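Local atomic coordinates of extracellular solute-binding protein, family 5 (Chelativorans sp., PDB entry 6WM6), a protein that binds EDTA and other aminopolycarboxylates in the periplasm, presumably to deliver them to an ABC transporter. Residues L78-F91 with R544-T556. Residues are numbered along the deposited sequence; the frame is centred on the assembly and turned at random.
With EDO (1,2-ethanediol), chain G; EDO (1,2-ethanediol), chain E; EDO (1,2-ethanediol), chain I; SO4 (sulfate ion), chain C.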
ATOM      1  N   LEU A  78       5.458  -0.321 -13.512  1.00 17.22           N
ATOM      2  CA  LEU A  78       4.488  -1.350 -13.897  1.00 16.50           C
ATOM      3  C   LEU A  78       4.404  -1.575 -15.403  1.00 16.19           C
ATOM      4  O   LEU A  78       4.234  -2.743 -15.815  1.00 17.94           O
ATOM      5  CB  LEU A  78       3.102  -1.075 -13.292  1.00 17.97           C
ATOM      6  CG  LEU A  78       2.885  -1.636 -11.899  1.00 18.99           C
ATOM      7  CD1 LEU A  78       1.631  -1.013 -11.303  1.00 18.39           C
ATOM      8  CD2 LEU A  78       2.800  -3.157 -11.876  1.00 22.70           C
ATOM      9  N   PRO A  79       4.527  -0.557 -16.260  1.00 16.19           N
ATOM     10  CA  PRO A  79       4.459  -0.799 -17.714  1.00 17.03           C
ATOM     11  C   PRO A  79       5.646  -1.530 -18.292  1.00 16.41           C
ATOM     12  O   PRO A  79       5.555  -1.958 -19.448  1.00 17.97           O
ATOM     13  CB  PRO A  79       4.347   0.610 -18.307  1.00 18.24           C
ATOM     14  CG  PRO A  79       3.791   1.442 -17.174  1.00 18.00           C
ATOM     15  CD  PRO A  79       4.461   0.871 -15.942  1.00 17.39           C
ATOM     16  N   ILE A  80       6.746  -1.679 -17.552  1.00 16.83           N
ATOM     17  CA  ILE A  80       7.941  -2.328 -18.068  1.00 16.15           C
ATOM     18  C   ILE A  80       8.292  -3.625 -17.351  1.00 16.99           C
ATOM     19  O   ILE A  80       9.082  -4.423 -17.885  1.00 18.04           O
ATOM     20  CB  ILE A  80       9.153  -1.375 -18.096  1.00 19.73           C
ATOM     21  CG1 ILE A  80       9.804  -1.254 -16.731  1.00 22.12           C
ATOM     22  CG2 ILE A  80       8.743  -0.005 -18.617  1.00 19.70           C
ATOM     23  CD1 ILE A  80      11.115  -0.477 -16.751  1.00 21.09           C
ATOM     24  N   VAL A  81       7.766  -3.885 -16.168  1.00 18.22           N
ATOM     25  CA  VAL A  81       8.167  -5.028 -15.347  1.00 18.97           C
ATOM     26  C   VAL A  81       7.083  -6.097 -15.446  1.00 19.74           C
ATOM     27  O   VAL A  81       5.910  -5.797 -15.174  1.00 21.13           O
ATOM     28  CB  VAL A  81       8.365  -4.588 -13.891  1.00 20.29           C
ATOM     29  CG1 VAL A  81       8.592  -5.811 -13.000  1.00 24.37           C
ATOM     30  CG2 VAL A  81       9.520  -3.636 -13.763  1.00 23.40           C
ATOM     31  N   PRO A  82       7.414  -7.335 -15.813  1.00 16.95           N
ATOM     32  CA  PRO A  82       6.390  -8.388 -15.844  1.00 18.31           C
ATOM     33  C   PRO A  82       6.153  -8.956 -14.454  1.00 20.14           C
ATOM     34  O   PRO A  82       7.051  -8.979 -13.607  1.00 20.07           O
ATOM     35  CB  PRO A  82       6.990  -9.443 -16.787  1.00 23.43           C
ATOM     36  CG  PRO A  82       8.442  -9.181 -16.820  1.00 21.65           C
ATOM     37  CD  PRO A  82       8.717  -7.797 -16.328  1.00 17.82           C
ATOM     38  N   SER A  83       4.914  -9.405 -14.226  1.00 18.27           N
ATOM     39  CA  SER A  83       4.448  -9.871 -12.925  1.00 17.29           C
ATOM     40  C   SER A  83       3.810 -11.244 -13.087  1.00 17.13           C
ATOM     41  O   SER A  83       3.046 -11.468 -14.025  1.00 17.79           O
ATOM     42  CB  SER A  83       3.379  -8.924 -12.328  1.00 18.18           C
ATOM     43  OG  SER A  83       3.859  -7.582 -12.244  1.00 20.85           O
ATOM     44  N   ALA A  84       4.050 -12.162 -12.133  1.00 16.49           N
ATOM     45  CA  ALA A  84       3.374 -13.454 -12.186  1.00 16.20           C
ATOM     46  C   ALA A  84       1.873 -13.306 -11.964  1.00 16.65           C
ATOM     47  O   ALA A  84       1.072 -13.891 -12.711  1.00 16.69           O
ATOM     48  CB  ALA A  84       3.994 -14.428 -11.173  1.00 16.89           C
ATOM     49  N   PHE A  85       1.474 -12.554 -10.924  1.00 14.65           N
ATOM     50  CA  PHE A  85       0.095 -12.228 -10.633  1.00 15.19           C
ATOM     51  C   PHE A  85      -0.004 -10.732 -10.431  1.00 14.90           C
ATOM     52  O   PHE A  85       0.980 -10.065 -10.112  1.00 16.85           O
ATOM     53  CB  PHE A  85      -0.408 -12.909  -9.336  1.00 15.25           C
ATOM     54  CG  PHE A  85      -0.502 -14.411  -9.412  1.00 14.99           C
ATOM     55  CD1 PHE A  85       0.627 -15.208  -9.342  1.00 15.99           C
ATOM     56  CD2 PHE A  85      -1.737 -15.023  -9.543  1.00 16.11           C
ATOM     57  CE1 PHE A  85       0.536 -16.603  -9.419  1.00 16.05           C
ATOM     58  CE2 PHE A  85      -1.831 -16.415  -9.618  1.00 17.41           C
ATOM     59  CZ  PHE A  85      -0.693 -17.198  -9.571  1.00 17.49           C
ATOM     60  N   MET A  86      -1.213 -10.189 -10.616  1.00 15.72           N
ATOM     61  CA  MET A  86      -1.462  -8.761 -10.460  1.00 15.06           C
ATOM     62  C   MET A  86      -2.725  -8.532  -9.658  1.00 15.55           C
ATOM     63  O   MET A  86      -3.745  -9.208  -9.856  1.00 16.27           O
ATOM     64  CB  MET A  86      -1.581  -8.107 -11.823  1.00 16.74           C
ATOM     65  CG  MET A  86      -1.805  -6.598 -11.794  1.00 17.24           C
ATOM     66  SD  MET A  86      -0.619  -5.691 -10.781  1.00 16.85           S
ATOM     67  CE  MET A  86       0.937  -6.387 -11.363  1.00 18.26           C
ATOM     68  N   VAL A  87      -2.649  -7.576  -8.737  1.00 14.28           N
ATOM     69  CA  VAL A  87      -3.804  -7.211  -7.921  1.00 15.75           C
ATOM     70  C   VAL A  87      -4.795  -6.411  -8.747  1.00 14.29           C
ATOM     71  O   VAL A  87      -4.409  -5.447  -9.431  1.00 16.08           O
ATOM     72  CB  VAL A  87      -3.362  -6.412  -6.689  1.00 16.00           C
ATOM     73  CG1 VAL A  87      -4.560  -6.213  -5.758  1.00 18.25           C
ATOM     74  CG2 VAL A  87      -2.220  -7.116  -5.941  1.00 18.97           C
ATOM     75  N   GLN A  88      -6.047  -6.812  -8.694  1.00 14.45           N
ATOM     76  CA  GLN A  88      -7.141  -6.263  -9.479  1.00 14.39           C
ATOM     77  C   GLN A  88      -7.999  -5.337  -8.631  1.00 14.63           C
ATOM     78  O   GLN A  88      -7.904  -5.325  -7.396  1.00 14.66           O
ATOM     79  CB  GLN A  88      -8.033  -7.405  -9.997  1.00 15.04           C
ATOM     80  CG  GLN A  88      -7.294  -8.491 -10.763  1.00 14.98           C
ATOM     81  CD  GLN A  88      -6.671  -7.956 -12.015  1.00 16.22           C
ATOM     82  OE1 GLN A  88      -7.393  -7.531 -12.943  1.00 18.33           O
ATOM     83  NE2 GLN A  88      -5.357  -7.932 -12.074  1.00 17.41           N
ATOM     84  N   PRO A  89      -8.911  -4.587  -9.254  1.00 14.23           N
ATOM     85  CA  PRO A  89      -9.665  -3.591  -8.476  1.00 13.59           C
ATOM     86  C   PRO A  89     -10.551  -4.180  -7.409  1.00 15.22           C
ATOM     87  O   PRO A  89     -10.850  -3.465  -6.433  1.00 16.42           O
ATOM     88  CB  PRO A  89     -10.450  -2.810  -9.548  1.00 14.85           C
ATOM     89  CG  PRO A  89      -9.537  -2.858 -10.747  1.00 15.26           C
ATOM     90  CD  PRO A  89      -8.924  -4.260 -10.706  1.00 15.37           C
ATOM     91  N   ASP A  90     -10.999  -5.430  -7.566  1.00 15.46           N
ATOM     92  CA  ASP A  90     -11.778  -6.107  -6.531  1.00 15.75           C
ATOM     93  C   ASP A  90     -10.897  -6.748  -5.461  1.00 16.37           C
ATOM     94  O   ASP A  90     -11.419  -7.481  -4.615  1.00 17.89           O
ATOM     95  CB  ASP A  90     -12.720  -7.131  -7.173  1.00 17.32           C
ATOM     96  CG  ASP A  90     -11.998  -8.201  -7.961  1.00 19.49           C
ATOM     97  OD1 ASP A  90     -10.764  -8.241  -7.992  1.00 19.02           O
ATOM     98  OD2 ASP A  90     -12.717  -9.058  -8.561  1.00 22.35           O
ATOM     99  N   PHE A  91      -9.599  -6.459  -5.461  1.00 15.86           N
ATOM    100  CA  PHE A  91      -8.615  -6.896  -4.461  1.00 16.14           C
ATOM    101  C   PHE A  91      -8.286  -8.381  -4.581  1.00 18.56           C
ATOM    102  O   PHE A  91      -7.740  -8.974  -3.643  1.00 21.26           O
ATOM    103  CB  PHE A  91      -9.010  -6.505  -3.034  1.00 18.07           C
ATOM    104  CG  PHE A  91      -7.841  -6.148  -2.130  1.00 16.67           C
ATOM    105  CD1 PHE A  91      -6.745  -5.433  -2.578  1.00 19.82           C
ATOM    106  CD2 PHE A  91      -7.883  -6.492  -0.806  1.00 19.82           C
ATOM    107  CE1 PHE A  91      -5.703  -5.079  -1.706  1.00 19.05           C
ATOM    108  CE2 PHE A  91      -6.844  -6.142   0.060  1.00 19.97           C
ATOM    109  CZ  PHE A  91      -5.776  -5.447  -0.391  1.00 19.03           C
ATOM    110  N   ARG A 544      -8.907   2.970 -14.956  1.00 14.81           N
ATOM    111  CA  ARG A 544      -9.819   2.859 -13.837  1.00 14.62           C
ATOM    112  C   ARG A 544      -9.034   2.805 -12.549  1.00 14.55           C
ATOM    113  O   ARG A 544      -7.858   2.437 -12.506  1.00 15.76           O
ATOM    114  CB  ARG A 544     -10.744   1.648 -13.979  1.00 14.72           C
ATOM    115  CG  ARG A 544     -10.034   0.280 -13.865  1.00 15.01           C
ATOM    116  CD  ARG A 544     -11.012  -0.873 -14.036  1.00 15.72           C
ATOM    117  NE  ARG A 544     -11.582  -0.863 -15.377  1.00 15.42           N
ATOM    118  CZ  ARG A 544     -11.093  -1.493 -16.427  1.00 16.13           C
ATOM    119  NH1 ARG A 544      -9.990  -2.202 -16.342  1.00 16.49           N
ATOM    120  NH2 ARG A 544     -11.720  -1.394 -17.594  1.00 18.93           N
ATOM    121  N   ASP A 545      -9.727   3.131 -11.477  1.00 15.55           N
ATOM    122  CA  ASP A 545      -9.116   3.024 -10.169  1.00 14.63           C
ATOM    123  C   ASP A 545      -8.822   1.563  -9.860  1.00 15.74           C
ATOM    124  O   ASP A 545      -9.569   0.660 -10.226  1.00 16.59           O
ATOM    125  CB  ASP A 545     -10.029   3.604  -9.095  1.00 15.13           C
ATOM    126  CG  ASP A 545      -9.334   3.835  -7.773  1.00 16.35           C
ATOM    127  OD1 ASP A 545      -8.084   3.860  -7.722  1.00 16.73           O
ATOM    128  OD2 ASP A 545     -10.080   3.990  -6.775  1.00 17.95           O
ATOM    129  N   ASN A 546      -7.719   1.341  -9.172  1.00 15.44           N
ATOM    130  CA  ASN A 546      -7.317   0.027  -8.672  1.00 14.87           C
ATOM    131  C   ASN A 546      -6.878   0.368  -7.266  1.00 17.42           C
ATOM    132  O   ASN A 546      -5.726   0.744  -7.053  1.00 16.88           O
ATOM    133  CB  ASN A 546      -6.206  -0.533  -9.545  1.00 15.51           C
ATOM    134  CG  ASN A 546      -5.868  -1.968  -9.216  1.00 16.10           C
ATOM    135  OD1 ASN A 546      -6.723  -2.720  -8.760  1.00 16.38           O
ATOM    136  ND2 ASN A 546      -4.624  -2.364  -9.454  1.00 16.00           N
ATOM    137  N   PRO A 547      -7.820   0.363  -6.286  1.00 15.77           N
ATOM    138  CA  PRO A 547      -7.620   1.101  -5.015  1.00 16.85           C
ATOM    139  C   PRO A 547      -6.798   0.317  -4.001  1.00 17.27           C
ATOM    140  O   PRO A 547      -7.221   0.019  -2.863  1.00 18.77           O
ATOM    141  CB  PRO A 547      -9.061   1.358  -4.543  1.00 16.11           C
ATOM    142  CG  PRO A 547      -9.841   0.229  -5.129  1.00 16.69           C
ATOM    143  CD  PRO A 547      -9.222  -0.034  -6.493  1.00 15.47           C
ATOM    144  N   ASN A 548      -5.582   0.009  -4.398  1.00 15.88           N
ATOM    145  CA  ASN A 548      -4.669  -0.818  -3.643  1.00 14.80           C
ATOM    146  C   ASN A 548      -3.252  -0.382  -4.003  1.00 16.06           C
ATOM    147  O   ASN A 548      -3.049   0.540  -4.791  1.00 16.06           O
ATOM    148  CB  ASN A 548      -4.900  -2.285  -3.932  1.00 15.18           C
ATOM    149  CG  ASN A 548      -4.847  -2.582  -5.403  1.00 16.67           C
ATOM    150  OD1 ASN A 548      -3.790  -2.392  -6.033  1.00 16.66           O
ATOM    151  ND2 ASN A 548      -5.954  -3.013  -5.980  1.00 16.35           N
ATOM    152  N   GLN A 549      -2.246  -1.044  -3.414  1.00 15.31           N
ATOM    153  CA  GLN A 549      -0.879  -0.588  -3.625  1.00 15.83           C
ATOM    154  C   GLN A 549      -0.426  -0.675  -5.065  1.00 16.22           C
ATOM    155  O   GLN A 549       0.500   0.040  -5.453  1.00 17.75           O
ATOM    156  CB  GLN A 549       0.089  -1.364  -2.754  1.00 18.14           C
ATOM    157  CG  GLN A 549      -0.033  -1.009  -1.290  1.00 18.57           C
ATOM    158  CD  GLN A 549       1.136  -1.536  -0.479  1.00 20.70           C
ATOM    159  OE1 GLN A 549       1.181  -2.705  -0.130  1.00 22.64           O
ATOM    160  NE2 GLN A 549       2.091  -0.667  -0.213  1.00 20.25           N
ATOM    161  N   LEU A 550      -1.003  -1.563  -5.858  1.00 16.11           N
ATOM    162  CA  LEU A 550      -0.564  -1.680  -7.252  1.00 16.18           C
ATOM    163  C   LEU A 550      -1.046  -0.491  -8.070  1.00 16.08           C
ATOM    164  O   LEU A 550      -0.272   0.086  -8.851  1.00 17.33           O
ATOM    165  CB  LEU A 550      -0.977  -3.020  -7.855  1.00 17.35           C
ATOM    166  CG  LEU A 550      -0.057  -4.185  -7.514  1.00 17.17           C
ATOM    167  CD1 LEU A 550       1.266  -4.080  -8.257  1.00 19.71           C
ATOM    168  CD2 LEU A 550       0.199  -4.336  -6.025  1.00 19.52           C
ATOM    169  N   GLY A 551      -2.302  -0.110  -7.930  1.00 16.04           N
ATOM    170  CA  GLY A 551      -2.769   1.157  -8.440  1.00 16.03           C
ATOM    171  C   GLY A 551      -3.201   1.135  -9.901  1.00 14.84           C
ATOM    172  O   GLY A 551      -3.178   0.084 -10.574  1.00 15.05           O
ATOM    173  N   PRO A 552      -3.607   2.307 -10.415  1.00 15.91           N
ATOM    174  CA  PRO A 552      -4.232   2.383 -11.747  1.00 15.50           C
ATOM    175  C   PRO A 552      -3.371   1.923 -12.895  1.00 15.66           C
ATOM    176  O   PRO A 552      -3.922   1.566 -13.945  1.00 16.78           O
ATOM    177  CB  PRO A 552      -4.613   3.867 -11.889  1.00 17.82           C
ATOM    178  CG  PRO A 552      -4.641   4.400 -10.499  1.00 24.26           C
ATOM    179  CD  PRO A 552      -3.672   3.582  -9.666  1.00 17.36           C
ATOM    180  N   ALA A 553      -2.053   1.935 -12.777  1.00 15.54           N
ATOM    181  CA  ALA A 553      -1.194   1.487 -13.856  1.00 15.64           C
ATOM    182  C   ALA A 553      -1.061  -0.019 -13.948  1.00 15.99           C
ATOM    183  O   ALA A 553      -0.208  -0.521 -14.699  1.00 17.10           O
ATOM    184  CB  ALA A 553       0.186   2.167 -13.774  1.00 17.28           C
ATOM    185  N   TYR A 554      -1.939  -0.761 -13.296  1.00 15.16           N
ATOM    186  CA  TYR A 554      -1.916  -2.223 -13.402  1.00 14.78           C
ATOM    187  C   TYR A 554      -2.213  -2.747 -14.796  1.00 15.90           C
ATOM    188  O   TYR A 554      -1.866  -3.913 -15.079  1.00 17.37           O
ATOM    189  CB  TYR A 554      -2.896  -2.863 -12.413  1.00 15.11           C
ATOM    190  CG  TYR A 554      -4.352  -2.892 -12.840  1.00 14.74           C
ATOM    191  CD1 TYR A 554      -5.094  -1.726 -12.999  1.00 15.35           C
ATOM    192  CD2 TYR A 554      -4.995  -4.117 -13.069  1.00 15.47           C
ATOM    193  CE1 TYR A 554      -6.429  -1.777 -13.394  1.00 15.16           C
ATOM    194  CE2 TYR A 554      -6.339  -4.156 -13.456  1.00 15.28           C
ATOM    195  CZ  TYR A 554      -7.033  -2.984 -13.601  1.00 15.16           C
ATOM    196  OH  TYR A 554      -8.356  -3.009 -13.999  1.00 16.10           O
ATOM    197  N   ASN A 555      -2.830  -1.951 -15.671  1.00 15.05           N
ATOM    198  CA  ASN A 555      -3.290  -2.452 -16.977  1.00 15.09           C
ATOM    199  C   ASN A 555      -2.969  -1.486 -18.119  1.00 15.70           C
ATOM    200  O   ASN A 555      -3.778  -1.300 -19.033  1.00 16.10           O
ATOM    201  CB  ASN A 555      -4.788  -2.750 -16.964  1.00 15.63           C
ATOM    202  CG  ASN A 555      -5.610  -1.501 -16.925  1.00 15.73           C
ATOM    203  OD1 ASN A 555      -5.171  -0.490 -16.370  1.00 15.85           O
ATOM    204  ND2 ASN A 555      -6.810  -1.545 -17.491  1.00 16.66           N
ATOM    205  N   THR A 556      -1.782  -0.874 -18.121  1.00 14.97           N
ATOM    206  CA  THR A 556      -1.468   0.127 -19.134  1.00 15.41           C
ATOM    207  C   THR A 556      -1.483  -0.427 -20.555  1.00 17.21           C
ATOM    208  O   THR A 556      -1.680   0.353 -21.496  1.00 17.02           O
ATOM    209  CB  THR A 556      -0.137   0.864 -18.910  1.00 15.94           C
ATOM    210  OG1 THR A 556       0.985  -0.033 -19.055  1.00 16.79           O
ATOM    211  CG2 THR A 556      -0.105   1.582 -17.564  1.00 16.75           C
TER
HETATM  212  C1  EDO G 606       0.913  -3.160 -16.734  1.00 23.86           C
HETATM  213  O1  EDO G 606       0.862  -1.737 -16.824  1.00 17.92           O
HETATM  214  C2  EDO G 606       0.855  -3.795 -18.128  1.00 24.93           C
HETATM  215  O2  EDO G 606      -0.461  -3.669 -18.740  1.00 18.69           O
HETATM  216  C1  EDO E 604      -9.808  -3.381  -0.675  1.00 28.04           C
HETATM  217  O1  EDO E 604     -10.963  -3.361  -1.519  1.00 34.60           O
HETATM  218  C2  EDO E 604      -9.048  -2.072  -0.884  1.00 26.04           C
HETATM  219  O2  EDO E 604      -9.167  -1.768  -2.281  1.00 25.92           O
HETATM  220  C1  EDO I 608      -0.040  -6.918  -2.488  1.00 44.16           C
HETATM  221  O1  EDO I 608      -0.806  -7.639  -1.517  1.00 28.79           O
HETATM  222  C2  EDO I 608      -0.541  -5.483  -2.581  1.00 46.16           C
HETATM  223  O2  EDO I 608      -0.304  -4.772  -1.357  1.00 24.07           O
HETATM  224  S   SO4 C 602       4.663  -0.463   2.661  1.00 23.24           S
HETATM  225  O1  SO4 C 602       4.535  -1.235   1.424  1.00 31.75           O
HETATM  226  O2  SO4 C 602       5.536   0.679   2.407  1.00 51.60           O
HETATM  227  O3  SO4 C 602       3.344   0.038   3.057  1.00 30.23           O
HETATM  228  O4  SO4 C 602       5.241  -1.304   3.697  1.00 39.57           O
HETATM  229  O   HOH W   1      -8.545  -3.243  -4.594  1.00 16.91           O
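P89 packs on N546 and Y554, and V87 offers its carbonyl O to N546, where strand 85-87, half of a two-stranded antiparallel hairpin, meets the loop that follows strand 540-541 in this family 5 periplasmic binding protein. N546 is the polar link of the tight part. Its CG, anti to the backbone N (chi1 -172°), comes over the rim of one face of the Y554 ring; the CB of N555 lies over the centre of the other. From there ND2 spends both hydrogens on main-chain oxygens, reaching V87 O of the strand at 3.1 Å and G551 O of its own loop at 3.1 Å. An asparagine suits a site that must tie two backbones together. A leucine in its place would probably leave V87 O without this donor and N548 ND2 without its weak partner OD1.

That OD1 also lies against the Q88-P89 peptide, 2.9 Å from P89 N, a packing contact because proline has no hydrogen to give there. P89 rests its CG 3.5 Å from Y554 OH. Farther along, L550 fits between M86 and V87: M86, bent at both chi2 and chi3, sets SD 3.5 Å from L550 CD1, while V87 CG2 meets CD2 on the other branch. L78 adds its CD1, 3.3 Å from L550 O.

Toward F91 the packing gives way to solvent components. Within the two segments the F91 ring meets N548 CB, obliquely; Q360 touches it from outside. An ethanediol, probably from the crystallisation liquor, lies over one face, and a water links P89 O to N548 ND2. N548 itself forms an Asx turn, its OD1 accepting the backbone N of L550 at 2.9 Å in the carbonyl plane.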